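Side-chain contacts in nicotinate-nucleotide pyrophosphorylase (Francisella tularensis subsp. tularensis, PDB 3TQV), which probably makes nicotinate ribonucleotide, carbon dioxide and diphosphate from quinolinate and phosphoribosyl pyrophosphate on the way to NAD+: residues B[11-14]-B[15-18]; B[86-89]-B[90-93]; B[108-111]-B[112-116]. All blocks are in the same frame, centred on the assembly; numbering follows the deposited sequence.

All three contacts are local, each within one continuous run of chain, and they differ mainly in burial. Interaction 1 lies at the surface, where a loop enters helix 16-31; one buried valine does the apolar work while the other touching residues are mostly exposed. Interaction 2 is partly buried: a type II turn stands outermost, with V87 and I93 packed inward beneath it, between strands of two different sheets. Interaction 3 is wholly buried in helix 100-130, which follows strand 92-97 of interaction 2, and backbone hydrogen bonds dominate it. Its centre lies about 15 Å from that of interaction 2 and about 17 Å from that of interaction 1, yet T109 and F113 touch helix 16-31.

Interaction 1. Residues B[11-14]-B[15-18]; sequences INKV and PNDI
V14 lays its CG1 methyl against the ring of P15, with CG1 3.4 Å from P15 CD, and the two side chains cross at about a right angle. With CG1 anti to the backbone N (chi1 180°), this branch leans to the carbonyl side, where the proline ring follows. The same methyl meets the first turn of the helix, at 4.0 Å from I18 CG2. A compact apolar residue suits this buried place, because its CG1 meets both P15 and I18 while the side chain also packs on Y154 of helix 149-159. P15 is the N-cap residue of helix 16-31. A proline fits at such a helix start, where an N-H has no carbonyl one turn back to meet, and its own carbonyl takes a weak bond from I18 N, 3.1 Å from P15 O. D17 adds a second weak bond to that amide, its OD1 2.8 Å from I18 N and the angle at the hydrogen only 116°; its negative charge probably also suits the amino end of the helix. On the exposed side the bend of K13 at chi2 carries its CE to within 3.2 Å of N16 OD1, while its ammonium makes a long, weak ion pair with D62.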
# COMPACT_ATOMS: atom_id res chain seq x y z
N ILE B 11 17.01 -8.97 -2.29
CA ILE B 11 17.06 -7.57 -1.87
C ILE B 11 17.30 -7.43 -0.38
O ILE B 11 16.35 -7.34 0.41
CB ILE B 11 15.76 -6.83 -2.21
CG1 ILE B 11 15.32 -7.15 -3.64
CG2 ILE B 11 15.94 -5.33 -1.97
CD1 ILE B 11 16.43 -7.08 -4.68
N ASN B 12 18.57 -7.40 0.00
CA ASN B 12 18.94 -7.29 1.40
C ASN B 12 19.25 -5.86 1.84
O ASN B 12 19.68 -5.62 2.96
CB ASN B 12 20.08 -8.27 1.72
CG ASN B 12 19.59 -9.71 1.82
OD1 ASN B 12 18.57 -9.97 2.46
ND2 ASN B 12 20.30 -10.63 1.19
N LYS B 13 19.01 -4.92 0.94
CA LYS B 13 19.04 -3.50 1.26
C LYS B 13 18.41 -2.75 0.09
O LYS B 13 18.58 -3.14 -1.05
CB LYS B 13 20.47 -3.02 1.48
CG LYS B 13 20.54 -1.53 1.83
CD LYS B 13 21.80 -0.87 1.29
CE LYS B 13 21.84 0.62 1.64
NZ LYS B 13 21.68 0.86 3.10
N VAL B 14 17.69 -1.68 0.39
CA VAL B 14 17.11 -0.84 -0.65
C VAL B 14 18.12 0.23 -1.03
O VAL B 14 18.71 0.86 -0.16
CB VAL B 14 15.82 -0.15 -0.16
CG1 VAL B 14 15.22 0.75 -1.27
CG2 VAL B 14 14.82 -1.19 0.31
N PRO B 15 18.32 0.43 -2.34
CA PRO B 15 19.38 1.38 -2.72
C PRO B 15 19.08 2.77 -2.17
O PRO B 15 17.92 3.19 -2.13
CB PRO B 15 19.34 1.37 -4.25
CG PRO B 15 18.68 0.06 -4.61
CD PRO B 15 17.66 -0.16 -3.52
N ASN B 16 20.13 3.46 -1.75
CA ASN B 16 19.98 4.77 -1.13
C ASN B 16 19.21 5.76 -1.97
O ASN B 16 18.33 6.45 -1.45
CB ASN B 16 21.35 5.34 -0.77
CG ASN B 16 22.12 4.46 0.20
OD1 ASN B 16 21.53 3.72 1.00
ND2 ASN B 16 23.44 4.54 0.14
N ASP B 17 19.53 5.85 -3.25
CA ASP B 17 18.86 6.81 -4.13
C ASP B 17 17.34 6.60 -4.16
O ASP B 17 16.59 7.56 -4.28
CB ASP B 17 19.48 6.85 -5.54
CG ASP B 17 19.51 5.48 -6.23
OD1 ASP B 17 19.00 4.50 -5.66
OD2 ASP B 17 20.06 5.39 -7.36
N ILE B 18 16.91 5.35 -4.05
CA ILE B 18 15.49 5.02 -3.98
C ILE B 18 14.88 5.36 -2.60
O ILE B 18 13.74 5.81 -2.50
CB ILE B 18 15.24 3.53 -4.28
CG1 ILE B 18 15.63 3.20 -5.71
CG2 ILE B 18 13.78 3.16 -4.05
CD1 ILE B 18 14.65 3.72 -6.75

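Interaction 2. Residues B[86-89]-B[90-93]; sequences KVPA and NARI
V87 holds CG1 anti to its backbone N, and I93, with chi1 at 51°, sets CG1 between its backbone N and carbonyl carbon, which leaves CG2 as the branch turned to the valine. The two methyls meet at 3.7 Å, V87 CG1 to I93 CG2, and the side chains cross at about a right angle. V87 CG1 also touches the methyl of A91, at 3.9 Å from A91 CB, and that methyl reaches the proline ring as well, 4.0 Å from P88 CD. A small residue suits position 91, since its single methyl sits between valine and proline and packs on Y81 too. The chain reverses here in a type II beta turn from P88 to A91, which joins strand 86-87 of a two-stranded sheet to strand 92-97 of the four-stranded antiparallel sheet in the N-terminal domain. The turn is closed by A91 N donating to P88 O over 3.2 Å; the bond is bent, 136° at the hydrogen. N90 occupies the third position of the turn with a positive phi of 79°, a backbone shape that asparagine tolerates better than most residues with a side chain, and its polar amide suits the exposed bend. Deeper in, V87 packs on L58 and T52 and I93 on C50 and T52; valine and isoleucine are apolar and beta-branched, which suits buried strand positions. R92 starts out away from 86-89 and forms a salt bridge with E95 and a cation-pi contact with F49.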
# COMPACT_ATOMS: atom_id res chain seq x y z
N LYS B 86 12.10 -9.46 15.37
CA LYS B 86 10.78 -9.59 15.92
C LYS B 86 10.71 -8.68 17.15
O LYS B 86 11.40 -8.90 18.14
CB LYS B 86 10.51 -11.05 16.27
CG LYS B 86 9.22 -11.34 17.00
CD LYS B 86 9.24 -12.77 17.51
CE LYS B 86 8.04 -13.09 18.39
NZ LYS B 86 8.03 -14.52 18.84
N VAL B 87 9.90 -7.63 17.05
CA VAL B 87 9.70 -6.69 18.13
C VAL B 87 8.45 -7.05 18.92
O VAL B 87 7.37 -7.19 18.35
CB VAL B 87 9.53 -5.28 17.59
CG1 VAL B 87 9.27 -4.30 18.74
CG2 VAL B 87 10.75 -4.88 16.77
N PRO B 88 8.59 -7.19 20.24
CA PRO B 88 7.46 -7.57 21.09
C PRO B 88 6.47 -6.44 21.21
O PRO B 88 6.88 -5.29 21.23
CB PRO B 88 8.11 -7.82 22.46
CG PRO B 88 9.59 -7.92 22.19
CD PRO B 88 9.83 -7.04 21.01
N ALA B 89 5.19 -6.77 21.29
CA ALA B 89 4.16 -5.76 21.55
C ALA B 89 4.53 -4.85 22.71
O ALA B 89 4.97 -5.32 23.77
CB ALA B 89 2.81 -6.44 21.81
N ASN B 90 4.38 -3.54 22.49
CA ASN B 90 4.56 -2.52 23.51
C ASN B 90 6.01 -2.16 23.81
O ASN B 90 6.30 -1.52 24.81
CB ASN B 90 3.79 -2.88 24.79
CG ASN B 90 2.28 -2.82 24.58
OD1 ASN B 90 1.75 -1.87 23.98
ND2 ASN B 90 1.58 -3.86 25.05
N ALA B 91 6.90 -2.55 22.91
CA ALA B 91 8.32 -2.26 23.07
C ALA B 91 8.70 -0.99 22.32
O ALA B 91 8.05 -0.63 21.32
CB ALA B 91 9.15 -3.43 22.59
N ARG B 92 9.75 -0.33 22.79
CA ARG B 92 10.24 0.89 22.16
C ARG B 92 11.19 0.50 21.04
O ARG B 92 12.17 -0.21 21.29
CB ARG B 92 10.98 1.76 23.17
CG ARG B 92 10.16 2.34 24.31
CD ARG B 92 11.00 3.36 25.06
NE ARG B 92 10.34 3.91 26.25
CZ ARG B 92 10.84 4.90 26.98
NH1 ARG B 92 11.99 5.45 26.63
NH2 ARG B 92 10.19 5.35 28.04
N ILE B 93 10.93 0.96 19.82
CA ILE B 93 11.82 0.61 18.72
C ILE B 93 12.96 1.61 18.53
O ILE B 93 14.08 1.22 18.18
CB ILE B 93 11.06 0.37 17.40
CG1 ILE B 93 10.11 1.52 17.09
CG2 ILE B 93 10.25 -0.92 17.50
CD1 ILE B 93 9.05 1.18 16.08

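Interaction 3. Residues B[108-111]-B[112-116]; sequences RTIL and NFIQM
N112 and L111 lose the most surface here, and R108, one turn before N112, meets them both. The backbone of N112 is held in the helix by its N-H, donated to R108 O over 2.8 Å, and its side chain lies at the edge of the R108 guanidinium, the amide and guanidinium planes 52° apart. Bends at chi2 and chi3 fold the arginine along the helix, so that Q115 also comes to its edge, with the planes 41° apart. L111 CG lies over the rim of one guanidinium face, 3.3 Å above its plane. A long, flexible arginine suits this flank because it can reach along the helix past N112 to Q115, whose amide oxygens could, suitably turned, accept from the guanidinium. The other flank is mainly apolar. T109 and F113 lie side by side, the CG2 methyl of T109 in the plane of the phenyl ring at 4.0 Å from F113 CE1, and I110 CG2 packs 4.3 Å from I114 CG1. R142 and K143 of the second subunit, predicted substrate-binding residues, pack on the polar flank. Within the chain, T109 and F113 face helix 16-31, I110 faces helix 61-71, and L111 and I114 lie on strand 281-285.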
# COMPACT_ATOMS: atom_id res chain seq x y z
N ARG B 108 4.70 11.83 11.35
CA ARG B 108 3.75 11.10 10.53
C ARG B 108 4.46 10.34 9.38
O ARG B 108 4.22 9.15 9.17
CB ARG B 108 2.72 12.09 9.98
CG ARG B 108 1.34 11.53 9.66
CD ARG B 108 1.25 10.03 9.80
NE ARG B 108 0.95 9.68 11.17
CZ ARG B 108 0.89 8.43 11.63
NH1 ARG B 108 1.11 7.41 10.83
NH2 ARG B 108 0.59 8.22 12.91
N THR B 109 5.34 11.05 8.66
CA THR B 109 6.12 10.44 7.59
C THR B 109 6.93 9.26 8.11
O THR B 109 6.88 8.18 7.55
CB THR B 109 7.06 11.47 6.89
OG1 THR B 109 6.32 12.63 6.47
CG2 THR B 109 7.73 10.87 5.67
N ILE B 110 7.68 9.45 9.18
CA ILE B 110 8.46 8.34 9.75
C ILE B 110 7.59 7.11 9.98
O ILE B 110 7.88 6.02 9.46
CB ILE B 110 9.10 8.69 11.09
CG1 ILE B 110 10.20 9.74 10.90
CG2 ILE B 110 9.68 7.44 11.71
CD1 ILE B 110 10.93 10.10 12.21
N LEU B 111 6.53 7.26 10.75
CA LEU B 111 5.79 6.07 11.10
C LEU B 111 4.89 5.55 9.97
O LEU B 111 4.50 4.38 9.98
CB LEU B 111 5.12 6.16 12.48
CG LEU B 111 3.99 7.06 12.93
CD1 LEU B 111 2.75 6.22 13.14
CD2 LEU B 111 4.40 7.70 14.24
N ASN B 112 4.63 6.38 8.97
CA ASN B 112 3.98 5.88 7.76
C ASN B 112 4.85 4.90 6.97
O ASN B 112 4.35 4.03 6.27
CB ASN B 112 3.53 7.02 6.85
CG ASN B 112 2.19 7.58 7.26
OD1 ASN B 112 1.78 8.63 6.79
ND2 ASN B 112 1.51 6.89 8.17
N PHE B 113 6.17 5.06 7.07
CA PHE B 113 7.06 4.09 6.44
C PHE B 113 7.22 2.81 7.26
O PHE B 113 7.22 1.70 6.71
CB PHE B 113 8.42 4.70 6.13
CG PHE B 113 8.46 5.46 4.84
CD1 PHE B 113 8.41 6.84 4.83
CD2 PHE B 113 8.58 4.79 3.63
CE1 PHE B 113 8.48 7.53 3.66
CE2 PHE B 113 8.65 5.49 2.45
CZ PHE B 113 8.60 6.86 2.46
N ILE B 114 7.36 2.95 8.57
CA ILE B 114 7.50 1.77 9.41
C ILE B 114 6.19 0.97 9.39
O ILE B 114 6.22 -0.24 9.20
CB ILE B 114 7.90 2.12 10.87
CG1 ILE B 114 8.93 3.24 10.88
CG2 ILE B 114 8.47 0.92 11.56
CD1 ILE B 114 10.06 3.02 9.94
N GLN B 115 5.06 1.66 9.58
CA GLN B 115 3.75 1.01 9.55
C GLN B 115 3.63 0.06 8.40
O GLN B 115 3.17 -1.08 8.53
CB GLN B 115 2.67 2.04 9.28
CG GLN B 115 2.16 2.78 10.45
CD GLN B 115 1.23 3.87 10.01
OE1 GLN B 115 0.94 4.02 8.82
NE2 GLN B 115 0.76 4.65 10.97
N MSE B 116 4.01 0.58 7.25
CA MSE B 116 3.77 -0.08 5.99
C MSE B 116 4.71 -1.25 5.82
O MSE B 116 4.28 -2.40 5.69
CB MSE B 116 3.97 0.93 4.87
CG MSE B 116 3.55 0.41 3.53
SE MSE B 116 4.43 1.40 2.13
CE MSE B 116 4.09 0.17 0.67